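Local coordinates for protein multi-copper Oxidase CueO (Ochrobactrum, PDB 6EVG) that probably oxidises phenolic and lignin-derived substrates as a laccase-like multicopper oxidase, passing their electrons through bound copper to dioxygen, at residues 434-445 against 457-466; 478-489 against 499-507. All coordinates share one frame; numbering follows the deposited sequence.

Contact 1: 434-445 against 457-466; sequences HPFHIHGASFRI and QSGWKDTALI. With CU (copper (II) ion), chain B; EDO (1,2-ethanediol), chain D; EDO (1,2-ethanediol), chain C.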
# COMPACT_ATOMS: atom_id res chain seq x y z
N HIS A 434 -3.43 -11.50 -8.19
CA HIS A 434 -3.82 -11.07 -6.82
C HIS A 434 -2.64 -10.48 -6.12
O HIS A 434 -1.56 -11.06 -6.12
CB HIS A 434 -4.34 -12.26 -5.98
CG HIS A 434 -5.58 -12.91 -6.53
ND1 HIS A 434 -6.86 -12.63 -6.08
CD2 HIS A 434 -5.72 -13.84 -7.52
CE1 HIS A 434 -7.71 -13.34 -6.78
NE2 HIS A 434 -7.06 -14.06 -7.67
N PRO A 435 -2.82 -9.31 -5.45
CA PRO A 435 -1.72 -8.76 -4.60
C PRO A 435 -1.70 -9.44 -3.23
O PRO A 435 -2.58 -9.30 -2.43
CB PRO A 435 -2.11 -7.30 -4.53
CG PRO A 435 -3.61 -7.28 -4.62
CD PRO A 435 -3.98 -8.44 -5.55
N PHE A 436 -0.62 -10.13 -2.95
CA PHE A 436 -0.37 -10.75 -1.65
C PHE A 436 0.17 -9.72 -0.67
O PHE A 436 1.14 -9.06 -0.99
CB PHE A 436 0.67 -11.84 -1.84
CG PHE A 436 1.15 -12.49 -0.57
CD1 PHE A 436 0.38 -13.48 0.03
CD2 PHE A 436 2.34 -12.18 0.01
CE1 PHE A 436 0.85 -14.10 1.18
CE2 PHE A 436 2.80 -12.77 1.13
CZ PHE A 436 2.02 -13.75 1.76
N HIS A 437 -0.38 -9.69 0.56
CA HIS A 437 0.22 -8.89 1.63
C HIS A 437 0.28 -9.73 2.90
O HIS A 437 -0.68 -10.42 3.24
CB HIS A 437 -0.59 -7.58 1.89
CG HIS A 437 -0.15 -6.79 3.10
ND1 HIS A 437 1.18 -6.43 3.31
CD2 HIS A 437 -0.85 -6.25 4.14
CE1 HIS A 437 1.25 -5.74 4.46
NE2 HIS A 437 0.05 -5.60 4.96
N ILE A 438 1.44 -9.68 3.55
CA ILE A 438 1.61 -10.30 4.88
C ILE A 438 1.87 -9.20 5.90
O ILE A 438 2.71 -8.32 5.71
CB ILE A 438 2.71 -11.38 4.84
CG1 ILE A 438 2.74 -12.13 6.18
CG2 ILE A 438 4.07 -10.86 4.46
CD1 ILE A 438 3.43 -13.50 6.10
N HIS A 439 1.14 -9.27 7.01
CA HIS A 439 1.36 -8.42 8.17
C HIS A 439 2.44 -9.03 9.07
O HIS A 439 2.43 -10.24 9.28
CB HIS A 439 0.11 -8.26 9.02
CG HIS A 439 -1.10 -7.77 8.32
ND1 HIS A 439 -2.07 -7.07 9.00
CD2 HIS A 439 -1.53 -7.82 7.04
CE1 HIS A 439 -3.04 -6.76 8.17
NE2 HIS A 439 -2.73 -7.20 6.96
N GLY A 440 3.31 -8.19 9.63
CA GLY A 440 4.21 -8.70 10.66
C GLY A 440 5.38 -9.52 10.22
O GLY A 440 6.06 -10.12 11.03
N ALA A 441 5.66 -9.52 8.91
CA ALA A 441 6.77 -10.24 8.33
C ALA A 441 7.20 -9.49 7.05
O ALA A 441 6.48 -8.59 6.58
CB ALA A 441 6.41 -11.66 8.04
N SER A 442 8.35 -9.85 6.56
CA SER A 442 8.90 -9.27 5.35
C SER A 442 9.35 -10.39 4.43
O SER A 442 9.65 -11.48 4.91
CB SER A 442 10.03 -8.30 5.64
OG SER A 442 9.60 -7.23 6.44
N PHE A 443 9.44 -10.13 3.12
CA PHE A 443 9.88 -11.18 2.23
C PHE A 443 10.74 -10.64 1.08
O PHE A 443 10.76 -9.43 0.78
CB PHE A 443 8.71 -12.00 1.68
CG PHE A 443 7.71 -11.24 0.88
CD1 PHE A 443 7.88 -10.98 -0.47
CD2 PHE A 443 6.53 -10.76 1.47
CE1 PHE A 443 6.92 -10.33 -1.22
CE2 PHE A 443 5.54 -10.11 0.75
CZ PHE A 443 5.76 -9.87 -0.59
N ARG A 444 11.46 -11.58 0.50
CA ARG A 444 12.20 -11.38 -0.75
C ARG A 444 11.55 -12.21 -1.83
O ARG A 444 11.33 -13.41 -1.62
CB ARG A 444 13.67 -11.78 -0.62
CG ARG A 444 14.43 -11.16 0.52
CD ARG A 444 14.64 -9.66 0.40
NE ARG A 444 15.45 -9.27 -0.77
CZ ARG A 444 16.77 -9.40 -0.84
NH1 ARG A 444 17.50 -9.90 0.13
NH2 ARG A 444 17.38 -8.95 -1.96
N ILE A 445 11.27 -11.65 -2.99
CA ILE A 445 10.74 -12.42 -4.10
C ILE A 445 11.94 -13.23 -4.69
O ILE A 445 12.96 -12.68 -5.08
CB ILE A 445 10.10 -11.55 -5.17
CG1 ILE A 445 8.92 -10.77 -4.59
CG2 ILE A 445 9.73 -12.37 -6.38
CD1 ILE A 445 8.33 -9.73 -5.49
N GLN A 457 12.03 -5.08 -8.08
CA GLN A 457 11.15 -5.89 -7.26
C GLN A 457 11.92 -6.86 -6.38
O GLN A 457 11.29 -7.78 -5.83
CB GLN A 457 10.20 -6.65 -8.17
CG GLN A 457 9.29 -5.74 -8.99
CD GLN A 457 8.48 -6.45 -10.07
OE1 GLN A 457 8.61 -7.64 -10.29
NE2 GLN A 457 7.54 -5.71 -10.69
N SER A 458 13.22 -6.67 -6.23
CA SER A 458 14.09 -7.68 -5.59
C SER A 458 14.45 -7.40 -4.15
O SER A 458 15.07 -8.25 -3.51
CB SER A 458 15.37 -7.85 -6.40
OG SER A 458 16.19 -6.67 -6.29
N GLY A 459 14.12 -6.21 -3.65
CA GLY A 459 14.49 -5.84 -2.28
C GLY A 459 13.51 -6.40 -1.23
O GLY A 459 12.77 -7.34 -1.49
N TRP A 460 13.53 -5.80 -0.05
CA TRP A 460 12.53 -6.21 0.96
C TRP A 460 11.16 -5.73 0.58
O TRP A 460 11.00 -4.52 0.24
CB TRP A 460 12.93 -5.68 2.34
CG TRP A 460 14.01 -6.44 2.98
CD1 TRP A 460 15.29 -6.06 3.26
CD2 TRP A 460 13.92 -7.82 3.44
NE1 TRP A 460 16.00 -7.08 3.83
CE2 TRP A 460 15.17 -8.17 4.00
CE3 TRP A 460 12.88 -8.74 3.50
CZ2 TRP A 460 15.39 -9.42 4.58
CZ3 TRP A 460 13.13 -9.98 4.10
CH2 TRP A 460 14.33 -10.29 4.64
N LYS A 461 10.17 -6.62 0.64
CA LYS A 461 8.80 -6.26 0.31
C LYS A 461 7.84 -6.83 1.35
O LYS A 461 8.17 -7.74 2.13
CB LYS A 461 8.45 -6.71 -1.12
CG LYS A 461 9.09 -5.71 -2.16
CD LYS A 461 8.78 -5.94 -3.59
CE LYS A 461 7.33 -5.87 -3.89
NZ LYS A 461 6.59 -4.60 -3.57
N ASP A 462 6.64 -6.24 1.37
CA ASP A 462 5.54 -6.78 2.16
C ASP A 462 4.29 -7.01 1.34
O ASP A 462 3.34 -7.61 1.89
CB ASP A 462 5.25 -5.92 3.43
CG ASP A 462 4.86 -4.48 3.13
OD1 ASP A 462 3.89 -4.28 2.34
OD2 ASP A 462 5.50 -3.55 3.68
N THR A 463 4.21 -6.55 0.08
CA THR A 463 3.05 -6.69 -0.75
C THR A 463 3.62 -7.01 -2.17
O THR A 463 4.58 -6.36 -2.57
CB THR A 463 2.19 -5.42 -0.78
OG1 THR A 463 1.89 -5.06 0.59
CG2 THR A 463 0.94 -5.60 -1.54
N ALA A 464 3.03 -7.96 -2.88
CA ALA A 464 3.52 -8.32 -4.23
C ALA A 464 2.41 -8.81 -5.09
O ALA A 464 1.56 -9.58 -4.62
CB ALA A 464 4.58 -9.37 -4.16
N LEU A 465 2.41 -8.43 -6.36
CA LEU A 465 1.40 -8.88 -7.29
C LEU A 465 1.79 -10.28 -7.82
O LEU A 465 2.84 -10.45 -8.43
CB LEU A 465 1.24 -7.90 -8.47
CG LEU A 465 0.08 -8.17 -9.41
CD1 LEU A 465 -1.29 -8.21 -8.73
CD2 LEU A 465 0.10 -7.19 -10.57
N ILE A 466 0.91 -11.25 -7.57
CA ILE A 466 1.07 -12.66 -7.99
C ILE A 466 0.24 -12.83 -9.22
O ILE A 466 -0.94 -12.56 -9.27
CB ILE A 466 0.68 -13.61 -6.89
CG1 ILE A 466 1.22 -13.19 -5.52
CG2 ILE A 466 1.11 -15.03 -7.26
CD1 ILE A 466 2.68 -12.99 -5.40
CU CU B . -7.62 -11.34 -4.77
C1 EDO D . 6.01 -7.35 -7.72
O1 EDO D . 4.87 -7.07 -6.90
C2 EDO D . 5.86 -8.73 -8.32
O2 EDO D . 4.77 -8.82 -9.25
C1 EDO C . -2.33 -7.09 12.74
O1 EDO C . -1.37 -6.94 11.68
C2 EDO C . -3.71 -7.43 12.34
O2 EDO C . -4.16 -6.58 11.27
O HOH W 1 17.72 -6.53 -3.94
O HOH W 2 14.99 -10.98 -4.31
O HOH W 3 11.66 -8.96 -3.38

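Contact 2: 478-489 against 499-507; sequences REAVKSHPFMFH and GMMAQFVTV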
# COMPACT_ATOMS: atom_id res chain seq x y z
N ARG A 478 8.79 -10.63 13.65
CA ARG A 478 7.97 -9.97 14.67
C ARG A 478 7.02 -10.96 15.35
O ARG A 478 6.50 -11.88 14.73
CB ARG A 478 7.18 -8.84 14.04
CG ARG A 478 8.07 -7.61 13.79
CD ARG A 478 7.51 -6.84 12.66
NE ARG A 478 8.07 -7.28 11.41
CZ ARG A 478 7.76 -6.87 10.16
NH1 ARG A 478 6.77 -6.07 9.81
NH2 ARG A 478 8.52 -7.38 9.22
N GLU A 479 6.80 -10.74 16.64
CA GLU A 479 6.00 -11.67 17.44
C GLU A 479 4.52 -11.44 17.29
O GLU A 479 4.03 -10.29 17.38
CB GLU A 479 6.36 -11.56 18.89
CG GLU A 479 5.62 -12.56 19.78
CD GLU A 479 6.30 -12.71 21.11
OE1 GLU A 479 6.18 -11.83 22.00
OE2 GLU A 479 6.98 -13.73 21.30
N ALA A 480 3.79 -12.56 17.09
CA ALA A 480 2.34 -12.56 17.06
C ALA A 480 1.90 -13.52 18.14
O ALA A 480 2.15 -14.70 18.08
CB ALA A 480 1.73 -12.97 15.75
N VAL A 481 1.22 -12.95 19.13
CA VAL A 481 0.60 -13.71 20.21
C VAL A 481 -0.83 -14.17 19.77
O VAL A 481 -1.50 -13.63 18.90
CB VAL A 481 0.59 -12.92 21.56
CG1 VAL A 481 2.01 -12.63 22.02
CG2 VAL A 481 -0.22 -11.61 21.45
N LYS A 482 -1.36 -15.16 20.50
CA LYS A 482 -2.60 -15.82 20.05
C LYS A 482 -3.86 -14.87 20.11
O LYS A 482 -4.76 -14.94 19.28
CB LYS A 482 -2.85 -17.08 20.91
CG LYS A 482 -4.16 -17.76 20.63
CD LYS A 482 -4.50 -17.99 19.14
CE LYS A 482 -6.00 -17.84 18.85
NZ LYS A 482 -6.79 -19.02 19.35
N SER A 483 -3.85 -13.92 21.05
CA SER A 483 -4.90 -12.94 21.14
C SER A 483 -4.88 -11.94 20.01
O SER A 483 -5.87 -11.29 19.77
CB SER A 483 -4.77 -12.12 22.44
OG SER A 483 -3.51 -11.42 22.58
N HIS A 484 -3.72 -11.82 19.35
CA HIS A 484 -3.49 -10.78 18.32
C HIS A 484 -2.72 -11.43 17.18
O HIS A 484 -1.58 -11.10 16.95
CB HIS A 484 -2.74 -9.56 18.86
CG HIS A 484 -3.47 -8.71 19.85
ND1 HIS A 484 -3.70 -9.06 21.16
CD2 HIS A 484 -3.86 -7.41 19.72
CE1 HIS A 484 -4.27 -8.02 21.77
NE2 HIS A 484 -4.37 -7.00 20.93
N PRO A 485 -3.32 -12.34 16.41
CA PRO A 485 -2.59 -12.95 15.31
C PRO A 485 -2.23 -11.94 14.24
O PRO A 485 -2.94 -10.94 14.02
CB PRO A 485 -3.55 -13.99 14.77
CG PRO A 485 -4.88 -13.50 15.17
CD PRO A 485 -4.71 -12.81 16.48
N PHE A 486 -1.14 -12.21 13.51
CA PHE A 486 -0.89 -11.49 12.24
C PHE A 486 -1.69 -12.15 11.14
O PHE A 486 -2.31 -13.22 11.35
CB PHE A 486 0.62 -11.47 11.96
CG PHE A 486 1.42 -10.40 12.68
CD1 PHE A 486 1.02 -9.09 12.71
CD2 PHE A 486 2.64 -10.73 13.29
CE1 PHE A 486 1.83 -8.11 13.30
CE2 PHE A 486 3.41 -9.78 13.91
CZ PHE A 486 3.00 -8.44 13.90
N MET A 487 -1.80 -11.51 10.02
CA MET A 487 -2.64 -11.95 8.93
C MET A 487 -1.88 -11.93 7.63
O MET A 487 -0.91 -11.19 7.49
CB MET A 487 -3.88 -11.09 8.83
CG MET A 487 -4.60 -11.14 10.24
SD MET A 487 -6.09 -10.23 10.32
CE MET A 487 -7.15 -11.46 9.90
N PHE A 488 -2.36 -12.71 6.67
CA PHE A 488 -1.92 -12.63 5.29
C PHE A 488 -3.13 -12.76 4.41
O PHE A 488 -4.07 -13.50 4.74
CB PHE A 488 -0.79 -13.62 4.98
CG PHE A 488 -1.12 -15.07 5.17
CD1 PHE A 488 -1.03 -15.65 6.41
CD2 PHE A 488 -1.42 -15.93 4.10
CE1 PHE A 488 -1.23 -17.04 6.61
CE2 PHE A 488 -1.64 -17.30 4.30
CZ PHE A 488 -1.54 -17.85 5.55
N HIS A 489 -3.13 -12.08 3.26
CA HIS A 489 -4.36 -11.96 2.51
C HIS A 489 -4.09 -11.39 1.12
O HIS A 489 -3.04 -10.84 0.85
CB HIS A 489 -5.40 -11.08 3.27
CG HIS A 489 -4.90 -9.71 3.63
ND1 HIS A 489 -5.12 -8.62 2.83
CD2 HIS A 489 -4.24 -9.25 4.71
CE1 HIS A 489 -4.59 -7.55 3.42
NE2 HIS A 489 -4.01 -7.91 4.54
N GLY A 499 -13.31 -13.41 2.34
CA GLY A 499 -12.62 -14.53 2.93
C GLY A 499 -11.22 -14.89 2.49
O GLY A 499 -10.64 -15.83 3.03
N MET A 500 -10.66 -14.14 1.51
CA MET A 500 -9.32 -14.46 1.02
C MET A 500 -8.25 -13.88 1.95
O MET A 500 -7.49 -12.94 1.65
CB MET A 500 -9.20 -13.89 -0.40
CG MET A 500 -8.03 -14.41 -1.14
SD MET A 500 -8.01 -14.08 -2.94
CE MET A 500 -8.99 -15.31 -3.66
N MET A 501 -8.24 -14.49 3.15
CA MET A 501 -7.42 -14.05 4.27
C MET A 501 -7.22 -15.19 5.22
O MET A 501 -8.05 -16.10 5.32
CB MET A 501 -8.12 -12.84 4.97
CG MET A 501 -7.35 -12.27 6.14
SD MET A 501 -7.67 -10.51 6.46
CE MET A 501 -9.38 -10.57 6.92
N ALA A 502 -6.10 -15.15 5.94
CA ALA A 502 -5.70 -16.19 6.88
C ALA A 502 -4.85 -15.54 7.97
O ALA A 502 -4.47 -14.37 7.89
CB ALA A 502 -4.90 -17.26 6.13
N GLN A 503 -4.59 -16.31 9.03
CA GLN A 503 -3.95 -15.80 10.24
C GLN A 503 -2.78 -16.66 10.67
O GLN A 503 -2.80 -17.90 10.49
CB GLN A 503 -5.02 -15.89 11.46
CG GLN A 503 -6.24 -15.17 11.17
CD GLN A 503 -7.04 -14.91 12.39
OE1 GLN A 503 -7.28 -13.74 12.64
NE2 GLN A 503 -7.59 -15.97 13.04
N PHE A 504 -1.76 -16.03 11.25
CA PHE A 504 -0.61 -16.74 11.80
C PHE A 504 -0.26 -16.26 13.17
O PHE A 504 -0.51 -15.10 13.55
CB PHE A 504 0.61 -16.78 10.88
CG PHE A 504 1.43 -15.49 10.78
CD1 PHE A 504 2.53 -15.31 11.61
CD2 PHE A 504 1.20 -14.54 9.81
CE1 PHE A 504 3.35 -14.18 11.48
CE2 PHE A 504 2.03 -13.48 9.65
CZ PHE A 504 3.10 -13.27 10.48
N VAL A 505 0.36 -17.16 13.93
CA VAL A 505 1.02 -16.83 15.17
C VAL A 505 2.49 -17.26 15.07
O VAL A 505 2.82 -18.11 14.21
CB VAL A 505 0.36 -17.48 16.40
CG1 VAL A 505 -1.03 -16.96 16.57
CG2 VAL A 505 0.41 -18.99 16.38
N THR A 506 3.32 -16.71 15.94
CA THR A 506 4.72 -17.17 16.06
C THR A 506 4.82 -18.10 17.22
O THR A 506 4.15 -17.92 18.24
CB THR A 506 5.70 -16.00 16.07
OG1 THR A 506 5.39 -15.06 17.11
CG2 THR A 506 5.69 -15.27 14.74
N VAL A 507 5.71 -19.10 17.10
CA VAL A 507 5.97 -20.11 18.11
C VAL A 507 7.47 -20.19 18.33
O VAL A 507 8.34 -19.71 17.65
CB VAL A 507 5.29 -21.46 17.74
CG1 VAL A 507 3.76 -21.33 17.59
CG2 VAL A 507 5.84 -22.04 16.43
O HOH W 4 6.43 -15.81 19.51

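Contact 1: 434-445 against 457-466
His434 and Phe436 pair with Ile466 and Ala464 through four backbone hydrogen bonds, two to each antiparallel hydrogen-bonded pair, and the axes of strands 434-438 and 463-466 come within 4.4 Å at 151°. The chain then turns at Gly440, and Phe443 and Lys461 exchange N-H and C=O in a single further antiparallel bridge. Between the two pairings the carbonyl of Asp462 accepts twice: Ile438 N gives a longer bond, and His437 ND1 lies 2.8 Å from Asp462 O, in the imidazole plane but well above that of the carbonyl. The Phe443 ring is set between backbone N and carbonyl carbon (chi1 61°), which carries it back over segment 457-466; Lys461 O lies over one face, offset toward the rim, and Ala464 CB meets the edge 3.8 Å from Phe443 CZ. Ile445 CD1 reaches the same methyl. Arg444, bent at chi2 and chi3, grips one oxygen side-on: NE and NH2 each stand 2.9 Å from Ser458 O, nearly in the guanidinium plane, while NH1 turns to the carbonyl of Asp322; Arg444 CD lies 3.7 Å from the centroid of the Trp460 six-membered ring, a CH-pi contact over its face. Lys461 folds back to hydrogen-bond Thr463 O and makes salt bridges to Glu268 and Asp249. His434 ND1 binds copper at 2.0 Å, with Cys490 and His495 completing the protein ligands seen, the type 1 centre of this family; its NE2 is hydrogen-bonded to Glu339, which fixes the turn of the ring. Strand 434-438 lies between 463-466 and 486-490, whereas Phe443 belongs to strand 442-448, at the edge of the facing sheet beside 469-475; Phe436 crosses from the first sheet to meet Ile472 there, where Phe443 also touches it.

Contact 2: 478-489 against 499-507
Phe486 and Phe504 form an antiparallel hydrogen-bonded pair whose side chains meet on one face of the sheet: Phe486 CB sits over the Phe504 ring, 3.6 Å from its centroid, in a CH-pi contact, while the rings meet obliquely with planes 42° apart. Phe504 CG lies between backbone N and carbonyl carbon (chi1 77°), which folds the ring across toward strand 486-489. Phe488 answers from the other strand, laying one face on the Ala502 methyl (Phe488 CZ 3.5 Å from Ala502 CB) and bringing CD1 near Phe504 CD2. With Phe504 cut back to an alanine, Phe486 CB and the flank of Phe488 would probably lose the ring they pack on, leaving a gap. On the opposite face, Met487 runs alongside Gln503; Met487 CE lies 3.6 Å from Met501 SD, and that sulfur approaches the His489 ring obliquely. Gln503 spends its amide on His106, Arg412 and Met410. Ala480 N donates to Thr506 OG1 at 3.0 Å, and Ala480 O receives Thr506 N. Aromatic and methyl groups thus bury one face, thioethers and polar groups the other, and the ladder runs up to Cys490 and to Met500, whose side chain lies about 3 Å from the copper (nearest atoms).

Contacts 1 and 2 follow in series along the chain, both inside the C-terminal multicopper oxidase range, with centres about 16 Å apart. They share one five-stranded sheet, ordered 415-417, 501-506, 486-490, 434-438, 463-466; contact 1 holds the 463-466 edge and, through 442-445, also reaches the facing four-stranded sheet, while contact 2 stays in the five-stranded one. Strands 434-438 and 486-490 are the neighbours that join them: His439 N lies 2.8 Å from Met487 O, and His439 NE2 the same distance from His489 NE2, both probable hydrogen bonds. Copper gathers the two ends, since His434 comes from contact 1, while Cys490 and His495 lie between the segments of contact 2, as in a cupredoxin domain.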